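Local coordinates for cell envelope-related transcriptional attenuator domain-containing protein (Streptococcus agalactiae, PDB 3OKZ), which probably helps attach glycopolymers to the bacterial cell envelope, as other LytR/CpsA/Psr family proteins do, although its own function is not established, at residues 99-102 / 103-107; 272-275 / 276-280; 191-194 / 195-199. All blocks are in the same frame, centred on the assembly; numbering follows the deposited sequence.

How the contacts relate
Contacts 1 and 2 give two examples of how a helix can be brought to a close, while contact 3 lies within the last turns of helix 178-200, with the helical hydrogen bonds still regular. The two endings face each other, their centres 14 Å apart, and are joined by a salt bridge from Asp106 OD2 to Lys275 NZ at 2.7 Å. Beside it, Leu105 CD1 packs on Ile274 CD1 at 3.9 Å, and Ile107 lies against Leu278 and Lys280. Contact 3 is remote: its centre is 28 Å from that of contact 1, across the centre of the chain, and 25 Å from that of contact 2. The C-terminal end of helix 93-105 thus lies along helix 264-277, from Leu267 to its C-terminal end.

Contact 1. Residues 99-102 / 103-107; sequences MTVQ and DLLDI
Gln102 O is gripped by two backbone N-H groups where helix 93-105 ends. The bond from Ile107 N, at 3.2 Å, is nearly straight (161° at the hydrogen); the one from Asp106 N, at 2.9 Å, is bent and weak. A positive phi of 63° at Asp106 turns the chain out of the helix, and it is this turn that swings the next N-H back to the same oxygen. One turn earlier the pattern is regular: Asp103 N bonds Met99 O (a selenomethionine) at 3.0 Å, Leu104 N bonds Thr100 O, and Leu105 N bonds Val101 O at 3.1 Å. The Leu105 side chain follows its own N-H. With CG anti to its carbonyl carbon (chi1 -59°), it leans back along the helix, holding CG 3.9 Å from Val101 O and its CD1 branch 4.4 Å from Val101 CG1. These two side chains lie on strand 41-51, Val101 against Met45 and Leu105 against Leu47, while Leu104 touches Ile68 and Leu267. On the polar flank, Asp103 OD2 accepts from Ser71 OG, and the carbonyls of Met96 and Ser71 must share the one proton of Thr100 OG1. The last turn therefore pairs an apolar face, its Val101 and Leu105 side turned to strand 41-51, with a carbonyl shared by two donors, so that hydrogen bonding to the helix carries on past its final helical residue, Leu105.

Contact 2. Residues 272-275 / 276-280; sequences NRIK and KELDK
A Schellman motif closes helix 264-277, with Asp279 as its C-prime residue at a positive phi of 58°. Its outer bond runs from Lys280 N to Lys275 O at 2.9 Å, the donor sitting above the carbonyl plane rather than on a lone pair; the inner one, Asp279 N to Lys276 O, is long and weak at 3.4 Å. The hydrocarbon beginnings of the two residues that make the outer bond also meet, Lys275 CB lying 4.0 Å from Lys280 CB. Upstream, Lys276 N bonds Asn272 O at 2.8 Å. Glu277 N is held loosely, with weak bonds to both Arg273 O and Ile274 O. Leu278 N then reaches Ile274 O at 3.1 Å, approaching almost in line with the C=O bond. Ile274 and Leu278 lie side by side and point the same way, CG2 of the first against CD2 of the second; CG2 is the isoleucine branch set opposite the backbone N (chi1 -68° for CG1). Both rest on Thr49 of strand 41-51. Asp279 OD2 forms salt bridges with Lys53 and Lys18, Glu277 O accepts from Asn51 ND2, and Arg273 makes a cation-pi contact with Tyr244. Carbonyls at the helix end are thus met by the recurving backbone and by Asn51, and the lysines around Asp279 would probably stabilise its negative charge as the chain leaves the helix.

Contact 3. Residues 191-194 / 195-199; sequences QKVL and KKILA
Gln191 O accepts the N-H of Lys195 at 3.0 Å, a regular i to i+4 bond inside the long helix 178-200, which lies against helix 117-126 and the strand 130-134 that follows it. One residue on, Lys192 O takes the N-H of Lys196 at 2.9 Å, and Lys196 CB rests 3.4 Å from the same oxygen. The lysine chains part from there. Lys192 runs out extended to the carbonyl of Thr131, with a salt bridge to Glu188 as well, whereas Lys196 is bent and gives its amine to the carbonyl of Val127. The two lysine ends thus find backbone oxygens in strand 130-134 and in the loop that leads to it. Val193 supplies the apolar part. Its CG1, anti to the backbone N (chi1 160°), meets CD1 of Ile197 at 3.7 Å, the two side chains crossing at a slant; the exact placing of the Ile197 side chain is doubtful, because its CG1 comes too close to Val193 O in the model. Val193 is buried against Leu123, Val124 and Ile130, and Ile197 carries the greasy strip on to Val127. Leu194 adds a looser touch, its CD2 being 4.5 Å from Ile197 CD1. Leu198, whose side chain reaches the loop residues Lys235, Leu238 and Glu239, leans back on the turn before it, with CG 3.4 Å from Leu194 O. That oxygen also receives Leu198 N at 2.8 Å, nearly head-on, with a C=O...N angle of 174°.

Contact 1. Residues 99-102 / 103-107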
# COMPACT_ATOMS: atom_id res chain seq x y z
N MSE A 99 4.22 -7.93 -9.59
CA MSE A 99 3.91 -9.27 -10.06
C MSE A 99 3.36 -10.17 -8.97
O MSE A 99 2.36 -10.89 -9.18
CB MSE A 99 5.15 -9.89 -10.69
CG MSE A 99 5.64 -9.12 -11.91
SE MSE A 99 7.06 -9.98 -12.88
CE MSE A 99 6.02 -10.79 -14.29
N THR A 100 3.99 -10.12 -7.80
CA THR A 100 3.58 -10.90 -6.64
C THR A 100 2.18 -10.48 -6.22
O THR A 100 1.36 -11.32 -5.84
CB THR A 100 4.52 -10.70 -5.44
OG1 THR A 100 5.87 -10.99 -5.84
CG2 THR A 100 4.14 -11.63 -4.29
N VAL A 101 1.90 -9.18 -6.29
CA VAL A 101 0.58 -8.69 -5.90
C VAL A 101 -0.48 -9.05 -6.91
O VAL A 101 -1.63 -9.34 -6.54
CB VAL A 101 0.60 -7.15 -5.70
CG1 VAL A 101 -0.83 -6.60 -5.73
CG2 VAL A 101 1.27 -6.82 -4.35
N GLN A 102 -0.13 -9.02 -8.19
CA GLN A 102 -1.10 -9.37 -9.21
C GLN A 102 -1.49 -10.83 -9.04
O GLN A 102 -2.66 -11.18 -9.14
CB GLN A 102 -0.52 -9.12 -10.61
CG GLN A 102 -0.28 -7.64 -10.92
CD GLN A 102 0.01 -7.36 -12.38
OE1 GLN A 102 0.08 -6.21 -12.80
NE2 GLN A 102 0.17 -8.41 -13.17
N ASP A 103 -0.51 -11.69 -8.74
CA ASP A 103 -0.81 -13.11 -8.55
C ASP A 103 -1.54 -13.39 -7.25
O ASP A 103 -2.26 -14.38 -7.14
CB ASP A 103 0.47 -13.94 -8.60
CG ASP A 103 1.01 -14.09 -10.00
OD1 ASP A 103 0.20 -14.00 -10.96
OD2 ASP A 103 2.25 -14.31 -10.14
N LEU A 104 -1.33 -12.52 -6.26
CA LEU A 104 -1.98 -12.66 -4.97
C LEU A 104 -3.49 -12.45 -5.10
O LEU A 104 -4.29 -13.26 -4.63
CB LEU A 104 -1.42 -11.63 -3.98
CG LEU A 104 -2.34 -11.21 -2.82
CD1 LEU A 104 -2.64 -12.40 -1.91
CD2 LEU A 104 -1.67 -10.09 -2.04
N LEU A 105 -3.87 -11.35 -5.75
CA LEU A 105 -5.27 -11.02 -5.92
C LEU A 105 -5.94 -11.56 -7.18
O LEU A 105 -7.16 -11.47 -7.31
CB LEU A 105 -5.45 -9.51 -5.90
CG LEU A 105 -4.98 -8.78 -4.65
CD1 LEU A 105 -5.12 -7.28 -4.89
CD2 LEU A 105 -5.81 -9.23 -3.45
N ASP A 106 -5.16 -12.12 -8.10
CA ASP A 106 -5.72 -12.66 -9.34
C ASP A 106 -6.35 -11.52 -10.14
O ASP A 106 -7.56 -11.53 -10.42
CB ASP A 106 -6.79 -13.71 -9.05
CG ASP A 106 -7.34 -14.33 -10.31
OD1 ASP A 106 -6.53 -14.82 -11.13
OD2 ASP A 106 -8.58 -14.32 -10.50
N ILE A 107 -5.52 -10.54 -10.50
CA ILE A 107 -5.98 -9.38 -11.24
C ILE A 107 -4.79 -8.61 -11.79
O ILE A 107 -3.67 -8.70 -11.27
CB ILE A 107 -6.80 -8.44 -10.31
CG1 ILE A 107 -7.40 -7.29 -11.11
CG2 ILE A 107 -5.90 -7.86 -9.23
CD1 ILE A 107 -8.21 -6.34 -10.26

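Contact 2. Residues 272-275 / 276-280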
# COMPACT_ATOMS: atom_id res chain seq x y z
N ASN A 272 -12.81 -10.59 -5.39
CA ASN A 272 -14.06 -10.24 -6.06
C ASN A 272 -14.62 -8.88 -5.66
O ASN A 272 -15.23 -8.19 -6.48
CB ASN A 272 -15.09 -11.35 -5.82
CG ASN A 272 -14.66 -12.70 -6.41
OD1 ASN A 272 -15.34 -13.71 -6.22
ND2 ASN A 272 -13.53 -12.71 -7.12
N ARG A 273 -14.41 -8.49 -4.41
CA ARG A 273 -14.88 -7.19 -3.93
C ARG A 273 -14.12 -6.15 -4.76
O ARG A 273 -14.70 -5.19 -5.26
CB ARG A 273 -14.55 -7.04 -2.44
CG ARG A 273 -15.17 -5.83 -1.76
CD ARG A 273 -14.14 -4.74 -1.51
NE ARG A 273 -12.97 -5.24 -0.78
CZ ARG A 273 -13.01 -5.83 0.41
NH1 ARG A 273 -14.17 -6.02 1.04
NH2 ARG A 273 -11.88 -6.25 0.98
N ILE A 274 -12.82 -6.37 -4.90
CA ILE A 274 -11.98 -5.47 -5.68
C ILE A 274 -12.37 -5.58 -7.15
O ILE A 274 -12.53 -4.56 -7.83
CB ILE A 274 -10.49 -5.83 -5.53
CG1 ILE A 274 -10.03 -5.54 -4.10
CG2 ILE A 274 -9.66 -5.07 -6.53
CD1 ILE A 274 -8.52 -5.64 -3.90
N LYS A 275 -12.53 -6.80 -7.65
CA LYS A 275 -12.92 -7.02 -9.04
C LYS A 275 -14.20 -6.26 -9.39
O LYS A 275 -14.29 -5.64 -10.45
CB LYS A 275 -13.09 -8.51 -9.31
CG LYS A 275 -11.77 -9.23 -9.51
CD LYS A 275 -11.92 -10.73 -9.55
CE LYS A 275 -10.57 -11.37 -9.82
NZ LYS A 275 -10.59 -12.83 -9.57
N LYS A 276 -15.20 -6.31 -8.50
CA LYS A 276 -16.44 -5.60 -8.75
C LYS A 276 -16.15 -4.11 -8.94
O LYS A 276 -16.83 -3.44 -9.72
CB LYS A 276 -17.42 -5.78 -7.59
CG LYS A 276 -18.71 -4.98 -7.77
CD LYS A 276 -19.56 -4.94 -6.50
CE LYS A 276 -20.03 -6.33 -6.07
NZ LYS A 276 -20.88 -6.29 -4.84
N GLU A 277 -15.15 -3.60 -8.23
CA GLU A 277 -14.77 -2.19 -8.32
C GLU A 277 -14.19 -1.81 -9.67
O GLU A 277 -14.49 -0.74 -10.21
CB GLU A 277 -13.74 -1.83 -7.24
CG GLU A 277 -14.25 -1.94 -5.84
CD GLU A 277 -15.56 -1.20 -5.65
OE1 GLU A 277 -15.69 -0.09 -6.23
OE2 GLU A 277 -16.44 -1.72 -4.94
N LEU A 278 -13.34 -2.68 -10.22
CA LEU A 278 -12.72 -2.39 -11.51
C LEU A 278 -13.57 -2.88 -12.68
O LEU A 278 -13.09 -2.92 -13.82
CB LEU A 278 -11.32 -3.01 -11.60
CG LEU A 278 -10.20 -2.56 -10.65
CD1 LEU A 278 -10.50 -1.16 -10.10
CD2 LEU A 278 -10.05 -3.56 -9.53
N ASP A 279 -14.82 -3.23 -12.40
CA ASP A 279 -15.72 -3.72 -13.44
C ASP A 279 -15.11 -4.96 -14.09
O ASP A 279 -14.93 -5.02 -15.31
CB ASP A 279 -15.97 -2.66 -14.52
CG ASP A 279 -17.06 -1.65 -14.13
OD1 ASP A 279 -17.91 -1.98 -13.27
OD2 ASP A 279 -17.08 -0.54 -14.71
N LYS A 280 -14.77 -5.94 -13.25
CA LYS A 280 -14.20 -7.20 -13.72
C LYS A 280 -15.10 -8.33 -13.26
O LYS A 280 -15.76 -8.23 -12.23
CB LYS A 280 -12.80 -7.40 -13.16
CG LYS A 280 -11.77 -6.47 -13.74
CD LYS A 280 -10.48 -6.51 -12.93
CE LYS A 280 -9.41 -5.65 -13.57
NZ LYS A 280 -8.99 -6.21 -14.87

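Contact 3. Residues 191-194 / 195-199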
# COMPACT_ATOMS: atom_id res chain seq x y z
N GLN A 191 -5.28 8.96 3.49
CA GLN A 191 -6.60 9.56 3.28
C GLN A 191 -6.64 11.04 3.61
O GLN A 191 -7.22 11.83 2.86
CB GLN A 191 -7.65 8.84 4.11
CG GLN A 191 -7.82 7.38 3.75
CD GLN A 191 -8.71 6.66 4.72
OE1 GLN A 191 -9.86 7.05 4.93
NE2 GLN A 191 -8.19 5.60 5.33
N LYS A 192 -6.03 11.42 4.73
CA LYS A 192 -6.02 12.81 5.16
C LYS A 192 -5.23 13.74 4.24
O LYS A 192 -5.66 14.86 3.96
CB LYS A 192 -5.51 12.91 6.59
CG LYS A 192 -6.50 12.35 7.62
CD LYS A 192 -6.14 12.72 9.07
CE LYS A 192 -7.30 12.37 9.98
NZ LYS A 192 -6.97 12.48 11.42
N VAL A 193 -4.07 13.27 3.78
CA VAL A 193 -3.24 14.06 2.89
C VAL A 193 -3.96 14.27 1.56
O VAL A 193 -3.72 15.26 0.87
CB VAL A 193 -1.89 13.38 2.64
CG1 VAL A 193 -1.24 13.91 1.37
CG2 VAL A 193 -0.99 13.66 3.82
N LEU A 194 -4.84 13.35 1.20
CA LEU A 194 -5.61 13.51 -0.02
C LEU A 194 -6.70 14.55 0.23
O LEU A 194 -6.87 15.48 -0.55
CB LEU A 194 -6.23 12.19 -0.42
CG LEU A 194 -5.33 11.39 -1.35
CD1 LEU A 194 -5.73 9.93 -1.29
CD2 LEU A 194 -5.42 11.96 -2.77
N LYS A 195 -7.42 14.38 1.33
CA LYS A 195 -8.50 15.29 1.69
C LYS A 195 -7.96 16.71 1.64
O LYS A 195 -8.60 17.61 1.11
CB LYS A 195 -9.01 14.99 3.10
CG LYS A 195 -10.31 15.72 3.45
CD LYS A 195 -10.62 15.69 4.95
CE LYS A 195 -9.80 16.73 5.73
NZ LYS A 195 -8.32 16.52 5.65
N LYS A 196 -6.77 16.88 2.21
CA LYS A 196 -6.09 18.17 2.26
C LYS A 196 -5.79 18.64 0.83
O LYS A 196 -6.18 19.74 0.44
CB LYS A 196 -4.79 18.03 3.05
CG LYS A 196 -4.45 19.17 4.01
CD LYS A 196 -5.40 19.24 5.18
CE LYS A 196 -4.73 19.84 6.39
NZ LYS A 196 -3.98 21.06 6.05
N ILE A 197 -5.10 17.81 0.06
CA ILE A 197 -4.78 18.18 -1.32
C ILE A 197 -6.07 18.63 -2.03
O ILE A 197 -6.22 19.80 -2.36
CB ILE A 197 -4.17 16.98 -2.11
CG1 ILE A 197 -2.88 16.51 -1.44
CG2 ILE A 197 -3.82 17.40 -3.50
CD1 ILE A 197 -2.44 15.17 -1.92
N LEU A 198 -6.99 17.70 -2.23
CA LEU A 198 -8.26 18.00 -2.90
C LEU A 198 -8.97 19.29 -2.45
O LEU A 198 -9.58 19.98 -3.26
CB LEU A 198 -9.23 16.82 -2.75
CG LEU A 198 -8.79 15.48 -3.33
CD1 LEU A 198 -10.00 14.57 -3.44
CD2 LEU A 198 -8.18 15.68 -4.71
N ALA A 199 -8.90 19.59 -1.15
CA ALA A 199 -9.53 20.80 -0.62
C ALA A 199 -8.91 22.03 -1.26
O ALA A 199 -9.59 23.03 -1.49
CB ALA A 199 -9.36 20.86 0.87